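Local coordinates for glutathione S-transferase (Burkholderia glumae, PDB 4ISD) that binds glutathione and probably catalyses its conjugation to electrophilic substrates, at the interface of chains A and B. Sequence-based numbering; all coordinates share one arbitrary frame. Chains: chain A/B, Glutathione S-transferase.

The interface of chains A and B. Residues chain A 47, 57-59; chain B 110, 142, 145-146, 149.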
ATOM      1  N   GLN A  47       1.201  22.125  -0.157  1.00 59.21           N
ATOM      2  CA  GLN A  47       0.672  22.635   1.099  1.00 58.23           C
ATOM      3  C   GLN A  47       0.090  24.057   0.955  1.00 63.18           C
ATOM      4  O   GLN A  47      -0.861  24.306   0.182  1.00 57.37           O
ATOM      5  CB  GLN A  47       1.765  22.562   2.174  1.00 53.97           C
ATOM      6  CG  GLN A  47       1.962  21.140   2.736  1.00 59.05           C
ATOM      7  CD  GLN A  47       3.369  20.578   2.587  1.00 61.43           C
ATOM      8  OE1 GLN A  47       4.254  21.231   2.045  1.00 71.81           O
ATOM      9  NE2 GLN A  47       3.577  19.351   3.073  1.00 51.22           N
ATOM     10  N   LEU A  57      -5.863  14.539   0.504  1.00 50.42           N
ATOM     11  CA  LEU A  57      -5.775  14.296   1.940  1.00 49.83           C
ATOM     12  C   LEU A  57      -4.324  14.114   2.424  1.00 49.29           C
ATOM     13  O   LEU A  57      -3.970  14.565   3.503  1.00 50.93           O
ATOM     14  CB  LEU A  57      -6.609  13.065   2.298  1.00 46.41           C
ATOM     15  CG  LEU A  57      -6.507  12.613   3.749  1.00 48.41           C
ATOM     16  CD1 LEU A  57      -7.177  13.636   4.647  1.00 49.58           C
ATOM     17  CD2 LEU A  57      -7.103  11.214   3.913  1.00 46.02           C
ATOM     18  N   THR A  58      -3.486  13.470   1.619  1.00 46.20           N
ATOM     19  CA  THR A  58      -2.127  13.128   2.038  1.00 44.97           C
ATOM     20  C   THR A  58      -1.081  14.199   1.718  1.00 48.57           C
ATOM     21  O   THR A  58       0.035  14.161   2.246  1.00 50.08           O
ATOM     22  CB  THR A  58      -1.671  11.856   1.341  1.00 41.72           C
ATOM     23  OG1 THR A  58      -1.510  12.122  -0.063  1.00 43.53           O
ATOM     24  CG2 THR A  58      -2.702  10.773   1.524  1.00 37.35           C
ATOM     25  N   ARG A  59      -1.440  15.132   0.839  1.00 48.48           N
ATOM     26  CA  ARG A  59      -0.519  16.157   0.345  1.00 44.20           C
ATOM     27  C   ARG A  59       0.712  15.559  -0.331  1.00 48.14           C
ATOM     28  O   ARG A  59       1.831  16.049  -0.168  1.00 55.09           O
ATOM     29  CB  ARG A  59      -0.098  17.113   1.451  1.00 43.22           C
ATOM     30  CG  ARG A  59      -1.261  17.816   2.148  1.00 50.96           C
ATOM     31  CD  ARG A  59      -0.724  18.926   3.023  1.00 50.69           C
ATOM     32  NE  ARG A  59      -1.287  18.909   4.361  1.00 56.32           N
ATOM     33  CZ  ARG A  59      -0.755  19.549   5.397  1.00 57.16           C
ATOM     34  NH1 ARG A  59       0.367  20.239   5.248  1.00 55.33           N
ATOM     35  NH2 ARG A  59      -1.339  19.489   6.585  1.00 56.21           N
TER
ATOM     36  N   TRP B 110      -1.429   5.057   2.805  1.00 29.84           N
ATOM     37  CA  TRP B 110      -0.832   6.286   3.335  1.00 26.31           C
ATOM     38  C   TRP B 110      -0.111   5.960   4.627  1.00 26.82           C
ATOM     39  O   TRP B 110       1.073   6.278   4.796  1.00 31.74           O
ATOM     40  CB  TRP B 110      -1.889   7.345   3.580  1.00 32.41           C
ATOM     41  CG  TRP B 110      -1.337   8.689   3.948  1.00 38.18           C
ATOM     42  CD1 TRP B 110      -0.108   9.192   3.634  1.00 39.57           C
ATOM     43  CD2 TRP B 110      -2.009   9.706   4.702  1.00 36.41           C
ATOM     44  NE1 TRP B 110       0.028  10.459   4.148  1.00 42.43           N
ATOM     45  CE2 TRP B 110      -1.128  10.800   4.805  1.00 40.47           C
ATOM     46  CE3 TRP B 110      -3.274   9.802   5.284  1.00 37.66           C
ATOM     47  CZ2 TRP B 110      -1.470  11.973   5.476  1.00 44.57           C
ATOM     48  CZ3 TRP B 110      -3.612  10.963   5.959  1.00 43.77           C
ATOM     49  CH2 TRP B 110      -2.712  12.031   6.053  1.00 46.71           C
ATOM     50  N   LEU B 142       5.749  18.309  10.547  1.00 55.47           N
ATOM     51  CA  LEU B 142       4.921  18.249   9.345  1.00 53.21           C
ATOM     52  C   LEU B 142       4.059  16.984   9.295  1.00 46.40           C
ATOM     53  O   LEU B 142       2.901  17.030   8.878  1.00 46.25           O
ATOM     54  CB  LEU B 142       5.788  18.349   8.098  1.00 60.83           C
ATOM     55  CG  LEU B 142       5.061  18.434   6.760  1.00 67.23           C
ATOM     56  CD1 LEU B 142       4.970  19.881   6.264  1.00 69.88           C
ATOM     57  CD2 LEU B 142       5.726  17.517   5.720  1.00 68.42           C
ATOM     58  N   GLU B 145       1.274  17.426  11.649  1.00 48.75           N
ATOM     59  CA  GLU B 145       0.303  18.372  11.132  1.00 48.24           C
ATOM     60  C   GLU B 145      -0.605  17.716  10.086  1.00 49.07           C
ATOM     61  O   GLU B 145      -1.764  18.109   9.927  1.00 55.22           O
ATOM     62  CB  GLU B 145       1.015  19.606  10.577  1.00 49.57           C
ATOM     63  CG  GLU B 145       0.102  20.762  10.259  1.00 64.19           C
ATOM     64  CD  GLU B 145       0.605  21.599   9.086  1.00 83.14           C
ATOM     65  OE1 GLU B 145       1.834  21.838   8.993  1.00 87.72           O
ATOM     66  OE2 GLU B 145      -0.236  22.013   8.253  1.00 86.47           O
ATOM     67  N   LYS B 146      -0.089  16.704   9.396  1.00 44.83           N
ATOM     68  CA  LYS B 146      -0.869  15.994   8.379  1.00 44.86           C
ATOM     69  C   LYS B 146      -1.758  14.953   9.044  1.00 38.45           C
ATOM     70  O   LYS B 146      -2.920  14.776   8.675  1.00 42.39           O
ATOM     71  CB  LYS B 146       0.042  15.323   7.331  1.00 44.61           C
ATOM     72  CG  LYS B 146       0.647  16.292   6.324  1.00 51.74           C
ATOM     73  CD  LYS B 146       1.096  15.597   5.044  1.00 54.24           C
ATOM     74  CE  LYS B 146       2.182  14.561   5.284  1.00 48.34           C
ATOM     75  NZ  LYS B 146       2.532  13.857   4.008  1.00 52.27           N
ATOM     76  N   SER B 149      -4.437  16.794  10.903  1.00 43.21           N
ATOM     77  CA  SER B 149      -5.394  17.396   9.978  1.00 35.29           C
ATOM     78  C   SER B 149      -6.337  16.337   9.441  1.00 35.38           C
ATOM     79  O   SER B 149      -7.530  16.580   9.296  1.00 42.11           O
ATOM     80  CB  SER B 149      -4.685  18.127   8.846  1.00 37.71           C
ATOM     81  OG  SER B 149      -5.541  19.091   8.259  1.00 52.93           O
TER
HETATM   82  O   HOH W   1       3.563  15.911   2.184  1.00 42.73           O
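A:Thr58 lays its methyl group on the indole of B:Trp110, from helix 98-113, a CH-pi contact in which CG2 sits 3.4 Å from the centroid of the five-membered ring. A chi1 of 68° sets OG1 of A:Thr58 between the backbone N and the carbonyl carbon, which leaves CG2 anti to the carbonyl carbon and turned to the indole; the two side chains run antiparallel past one another. A:Leu57 lies across the benzo end of the indole, its CG 4.0 Å from CZ3 of B:Trp110.

Beyond the indole, the loop of chain A meets helix 138-154 of chain B. B:Lys146 bends at chi3 (-62°), and its terminal amine NZ donates a hydrogen bond of 3.1 Å to the backbone carbonyl O of A:Thr58, arriving nearly in line with the C=O bond. A water also joins NZ of B:Lys146 to the carbonyl O of A:Arg59, so two successive carbonyls of the loop are tied to one amine. Further back along the lysine, its aliphatic CG rests over the centre of one guanidinium face of A:Arg59, 3.7 Å from CZ. NE of A:Arg59 and NZ of B:Lys146, presumably both positively charged, stay 6.3 Å apart, with the CG methylene serving as an apolar support for the flat guanidinium.

Toward the rim, A:Gln47 and B:Leu142 meet tip to tip, the amide NE2 of A:Gln47 standing 3.5 Å from methyl CD1 of B:Leu142. A:Arg59 is set roughly perpendicular to B:Glu145 and pairs with it in a salt bridge that would offset part of the positive charge probably gathered here. This patch belongs to a two-fold symmetric interface and has a twin with the chains exchanged, consistent with the dimers usual among glutathione transferases. In the salt bridge, NH2 of A:Arg59 donates to the carboxylate OE2 of B:Glu145 at 3.2 Å, approaching from above the carboxylate plane, 63° out of it.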